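Local coordinates for protein racemase (PDB 3MKC) that is named a racemase and belongs to the enolase superfamily, with a mandelate racemase/muconate lactonizing enzyme-type N-terminal domain joined to a TIM-barrel-like C-terminal domain, at residues A325-F330 against A367-P372; D136-Y141 against P336-V341. All blocks are in the same frame, centred on the assembly; numbering follows the deposited sequence.

Overall arrangement
Contact 1 sits on helix 319-331 and contact 2 on strand 339-340, which follows that helix in the chain; their centres are about 11 Å apart. Contact 1 is partly buried: the helix residues I326, H327 and F330 lie inside, while A367 and K368 on the loop side are exposed. It has no direct hydrogen bond across it and relies on proline, aromatic and aliphatic surfaces plus one water. Contact 2, between 136-141 and 336-341, is buried and belongs to the barrel wall, so main-chain hydrogen bonds join the ring packing there. The two meet where F330 CE1 packs on V138 CG1 and Q329 CG on the F338 ring, bringing helix and strands together.

Contact 1. Residues A325-F330 against A367-P372; sequences AIHYQF and AKPTAP
P369 lays its ring over one face of the H327 imidazole, with CG 3.8 Å from the ring centroid and 21° off its normal, a CH-pi contact displaced toward the rim. The neighbouring P369 CB comes within 3.4 Å of H327 CE1. H327 has its CG anti to the carbonyl carbon (chi1 -76°), which starts the side chain out beside the backbone N. The same proline reaches two further residues of the helix: its CG meets I326 CG2 at 3.8 Å, and its CD lies 3.7 Å from F330 CD2. I326 CG2 also lies at the edge of the F330 ring, in its plane, so helix residues one turn apart present a continuous apolar surface to the proline. F330 is covered on one face by K368 CB, and K368 CG closes to 3.4 Å from F330 CE1, the two side chains crossing at about a right angle. From there the lysine leads away, so that its aliphatic root does the packing. Together these contacts fasten the loop after strand 366-367 onto the flank of helix 319-331, with Y127 of the short helix 126-129 touching both K368 and P369. The polar link runs through a water that gives a hydrogen bond of 2.6 Å to A371 O and takes a weak one of 3.1 Å from H327 NE2, in the plane of the imidazole. H327 ND1 accepts from the backbone N of Y127. The imidazole is thus probably neutral, its proton on NE2, its rotation set mainly at ND1, with the weak water bond agreeing.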
# COMPACT_ATOMS: atom_id res chain seq x y z
N ALA A 325 -5.70 -1.59 4.30
CA ALA A 325 -5.80 -0.22 3.79
C ALA A 325 -7.04 0.50 4.30
O ALA A 325 -6.99 1.69 4.62
CB ALA A 325 -5.78 -0.23 2.25
N ILE A 326 -8.16 -0.21 4.38
CA ILE A 326 -9.37 0.43 4.88
C ILE A 326 -9.22 0.72 6.37
O ILE A 326 -9.61 1.79 6.84
CB ILE A 326 -10.61 -0.48 4.65
CG1 ILE A 326 -10.91 -0.57 3.15
CG2 ILE A 326 -11.82 0.09 5.40
CD1 ILE A 326 -12.02 -1.54 2.80
N HIS A 327 -8.66 -0.22 7.11
CA HIS A 327 -8.48 -0.02 8.54
C HIS A 327 -7.49 1.11 8.75
O HIS A 327 -7.65 1.92 9.67
CB HIS A 327 -7.99 -1.31 9.19
CG HIS A 327 -9.07 -2.33 9.37
ND1 HIS A 327 -9.75 -2.49 10.55
CD2 HIS A 327 -9.59 -3.23 8.50
CE1 HIS A 327 -10.65 -3.45 10.41
NE2 HIS A 327 -10.58 -3.91 9.18
N TYR A 328 -6.48 1.17 7.89
CA TYR A 328 -5.48 2.23 7.94
C TYR A 328 -6.13 3.60 7.75
O TYR A 328 -5.96 4.51 8.57
CB TYR A 328 -4.43 2.02 6.84
CG TYR A 328 -3.58 3.25 6.62
CD1 TYR A 328 -2.47 3.51 7.42
CD2 TYR A 328 -3.94 4.21 5.67
CE1 TYR A 328 -1.75 4.70 7.29
CE2 TYR A 328 -3.23 5.40 5.53
CZ TYR A 328 -2.14 5.65 6.35
OH TYR A 328 -1.46 6.84 6.27
N GLN A 329 -6.91 3.75 6.68
CA GLN A 329 -7.53 5.04 6.41
C GLN A 329 -8.46 5.51 7.52
O GLN A 329 -8.57 6.71 7.77
CB GLN A 329 -8.28 5.02 5.08
CG GLN A 329 -8.74 6.41 4.62
CD GLN A 329 -7.58 7.29 4.17
OE1 GLN A 329 -6.41 6.98 4.41
NE2 GLN A 329 -7.91 8.41 3.53
N PHE A 330 -9.14 4.58 8.18
CA PHE A 330 -10.04 4.97 9.26
C PHE A 330 -9.33 5.48 10.51
O PHE A 330 -9.69 6.53 11.05
CB PHE A 330 -10.94 3.80 9.65
CG PHE A 330 -12.24 3.77 8.89
CD1 PHE A 330 -13.24 4.70 9.17
CD2 PHE A 330 -12.46 2.83 7.89
CE1 PHE A 330 -14.44 4.70 8.45
CE2 PHE A 330 -13.65 2.82 7.17
CZ PHE A 330 -14.64 3.77 7.45
N ALA A 367 -17.69 1.87 4.64
CA ALA A 367 -18.20 2.07 5.99
C ALA A 367 -17.19 1.48 6.95
O ALA A 367 -16.29 0.75 6.53
CB ALA A 367 -19.55 1.37 6.15
N LYS A 368 -17.34 1.77 8.23
CA LYS A 368 -16.43 1.24 9.24
C LYS A 368 -16.47 -0.28 9.29
O LYS A 368 -17.54 -0.88 9.30
CB LYS A 368 -16.77 1.81 10.62
CG LYS A 368 -16.68 3.33 10.67
CD LYS A 368 -16.64 3.85 12.10
CE LYS A 368 -17.93 3.59 12.84
NZ LYS A 368 -17.93 4.29 14.16
N PRO A 369 -15.30 -0.94 9.31
CA PRO A 369 -15.28 -2.40 9.37
C PRO A 369 -15.99 -2.86 10.64
O PRO A 369 -15.89 -2.21 11.67
CB PRO A 369 -13.79 -2.73 9.37
CG PRO A 369 -13.23 -1.64 8.50
CD PRO A 369 -13.95 -0.41 9.03
N THR A 370 -16.70 -3.98 10.57
CA THR A 370 -17.42 -4.49 11.72
C THR A 370 -16.92 -5.84 12.23
O THR A 370 -17.42 -6.36 13.24
CB THR A 370 -18.92 -4.64 11.41
OG1 THR A 370 -19.08 -5.44 10.23
CG2 THR A 370 -19.55 -3.27 11.18
N ALA A 371 -15.95 -6.42 11.53
CA ALA A 371 -15.41 -7.72 11.94
C ALA A 371 -14.12 -7.57 12.74
O ALA A 371 -13.43 -6.56 12.62
CB ALA A 371 -15.17 -8.59 10.71
N PRO A 372 -13.80 -8.57 13.57
CA PRO A 372 -12.58 -8.54 14.38
C PRO A 372 -11.37 -8.56 13.45
O PRO A 372 -11.45 -9.05 12.33
CB PRO A 372 -12.68 -9.82 15.20
CG PRO A 372 -14.17 -10.00 15.36
CD PRO A 372 -14.67 -9.70 13.97
O HOH W 1 -12.58 -6.04 10.21

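Contact 2. Residues D136-Y141 against P336-V341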
# COMPACT_ATOMS: atom_id res chain seq x y z
N ASP A 136 -16.99 8.60 9.67
CA ASP A 136 -18.06 7.62 9.57
C ASP A 136 -17.85 6.81 8.29
O ASP A 136 -18.36 5.70 8.16
CB ASP A 136 -19.43 8.30 9.60
CG ASP A 136 -19.79 8.96 8.30
OD1 ASP A 136 -18.95 9.73 7.78
OD2 ASP A 136 -20.91 8.71 7.81
N LYS A 137 -17.06 7.36 7.36
CA LYS A 137 -16.76 6.68 6.09
C LYS A 137 -15.44 7.15 5.48
O LYS A 137 -14.99 8.26 5.73
CB LYS A 137 -17.87 6.92 5.07
CG LYS A 137 -19.24 6.41 5.49
CD LYS A 137 -19.83 5.47 4.44
CE LYS A 137 -19.83 6.10 3.05
NZ LYS A 137 -20.35 5.17 2.01
N VAL A 138 -14.82 6.30 4.66
CA VAL A 138 -13.58 6.67 3.99
C VAL A 138 -13.76 6.53 2.48
O VAL A 138 -14.59 5.73 2.03
CB VAL A 138 -12.38 5.81 4.46
CG1 VAL A 138 -12.20 5.95 5.96
CG2 VAL A 138 -12.60 4.35 4.07
N HIS A 139 -13.01 7.30 1.71
CA HIS A 139 -13.10 7.26 0.25
C HIS A 139 -11.76 7.00 -0.40
O HIS A 139 -10.82 7.77 -0.23
CB HIS A 139 -13.66 8.59 -0.27
CG HIS A 139 -15.00 8.94 0.30
ND1 HIS A 139 -15.15 9.44 1.57
CD2 HIS A 139 -16.24 8.82 -0.22
CE1 HIS A 139 -16.44 9.61 1.82
NE2 HIS A 139 -17.12 9.24 0.76
N PRO A 140 -11.66 5.90 -1.15
CA PRO A 140 -10.39 5.60 -1.80
C PRO A 140 -10.33 6.19 -3.19
O PRO A 140 -11.35 6.63 -3.72
CB PRO A 140 -10.41 4.09 -1.87
CG PRO A 140 -11.85 3.85 -2.29
CD PRO A 140 -12.63 4.81 -1.38
N TYR A 141 -9.14 6.23 -3.77
CA TYR A 141 -9.02 6.67 -5.14
C TYR A 141 -8.71 5.33 -5.79
O TYR A 141 -8.04 4.48 -5.18
CB TYR A 141 -7.90 7.70 -5.35
CG TYR A 141 -6.47 7.19 -5.30
CD1 TYR A 141 -5.94 6.42 -6.34
CD2 TYR A 141 -5.63 7.54 -4.25
CE1 TYR A 141 -4.60 6.03 -6.33
CE2 TYR A 141 -4.29 7.15 -4.23
CZ TYR A 141 -3.79 6.40 -5.27
OH TYR A 141 -2.47 6.01 -5.25
N PRO A 336 -7.43 12.86 2.19
CA PRO A 336 -8.80 12.66 1.70
C PRO A 336 -9.04 11.30 1.05
O PRO A 336 -10.16 10.80 1.04
CB PRO A 336 -8.98 13.78 0.68
CG PRO A 336 -7.97 14.81 1.08
CD PRO A 336 -6.79 13.98 1.49
N TYR A 337 -7.99 10.72 0.48
CA TYR A 337 -8.09 9.44 -0.20
C TYR A 337 -6.93 8.53 0.18
O TYR A 337 -6.00 8.94 0.88
CB TYR A 337 -8.07 9.64 -1.71
CG TYR A 337 -8.99 10.73 -2.23
CD1 TYR A 337 -10.38 10.58 -2.16
CD2 TYR A 337 -8.47 11.89 -2.80
CE1 TYR A 337 -11.22 11.57 -2.65
CE2 TYR A 337 -9.31 12.89 -3.29
CZ TYR A 337 -10.69 12.72 -3.21
OH TYR A 337 -11.53 13.69 -3.70
N PHE A 338 -7.00 7.29 -0.31
CA PHE A 338 -5.97 6.28 -0.11
C PHE A 338 -6.08 5.33 -1.30
O PHE A 338 -7.17 5.18 -1.86
CB PHE A 338 -6.17 5.54 1.22
CG PHE A 338 -7.40 4.69 1.29
CD1 PHE A 338 -7.30 3.31 1.29
CD2 PHE A 338 -8.66 5.28 1.37
CE1 PHE A 338 -8.44 2.51 1.37
CE2 PHE A 338 -9.81 4.48 1.45
CZ PHE A 338 -9.70 3.10 1.45
N GLU A 339 -4.98 4.72 -1.72
CA GLU A 339 -5.03 3.84 -2.88
C GLU A 339 -5.75 2.53 -2.62
O GLU A 339 -5.51 1.86 -1.62
CB GLU A 339 -3.64 3.54 -3.44
CG GLU A 339 -3.67 2.60 -4.65
CD GLU A 339 -2.34 2.49 -5.37
OE1 GLU A 339 -1.29 2.44 -4.69
OE2 GLU A 339 -2.34 2.43 -6.62
N TYR A 340 -6.63 2.19 -3.55
CA TYR A 340 -7.40 0.96 -3.45
C TYR A 340 -7.61 0.39 -4.85
O TYR A 340 -7.83 1.13 -5.81
CB TYR A 340 -8.75 1.25 -2.82
CG TYR A 340 -9.47 0.02 -2.31
CD1 TYR A 340 -9.23 -0.47 -1.03
CD2 TYR A 340 -10.40 -0.64 -3.12
CE1 TYR A 340 -9.91 -1.59 -0.56
CE2 TYR A 340 -11.08 -1.76 -2.65
CZ TYR A 340 -10.83 -2.23 -1.38
OH TYR A 340 -11.49 -3.34 -0.92
N VAL A 341 -7.50 -0.92 -4.97
CA VAL A 341 -7.72 -1.58 -6.25
C VAL A 341 -9.03 -2.33 -6.05
O VAL A 341 -9.16 -3.17 -5.16
CB VAL A 341 -6.57 -2.56 -6.59
CG1 VAL A 341 -6.42 -3.61 -5.50
CG2 VAL A 341 -6.83 -3.22 -7.94
O HOH W 2 -10.80 8.83 2.89
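Y141 and E339 form a parallel beta bridge, with Y141 bonded to the residues flanking E339. Y141 N donates to F338 O at 2.9 Å, with an N-H...O angle of 161°, and Y340 N returns a bond to Y141 O at 3.1 Å. Upstream, Y337 CA makes a CA-H...O contact of 3.2 Å with H139 O. A water takes a bond from H139 N and gives one to P336 O, so beyond the bridge the two chains are linked through water and a CA-H...O contact instead of direct N-H...O bonds.

Two CH-pi contacts add to this. E339 CA sits over one face of the Y141 ring, 3.8 Å from its centroid; P140 CB covers a face of F338, 3.7 Å from the centroid. Y141 places CG between its backbone N and carbonyl carbon (chi1 73°), and the ring runs across E339, bringing OH within 3.3 Å of E339 CB.

Apolar side chains add two more contacts: P140 CB touches Y340 CB at 3.4 Å, and V138 CG2 touches F338 CE2, the two side chains crossing at about a right angle.

Strand 137-143 also pairs with 175-179, so its join to 339-340 is consistent with first and last strands closing the barrel. The polar ends find partners elsewhere, Y141 OH at K177 and E339 at T143 and N315; carbon surfaces and main-chain bonds therefore carry this seam.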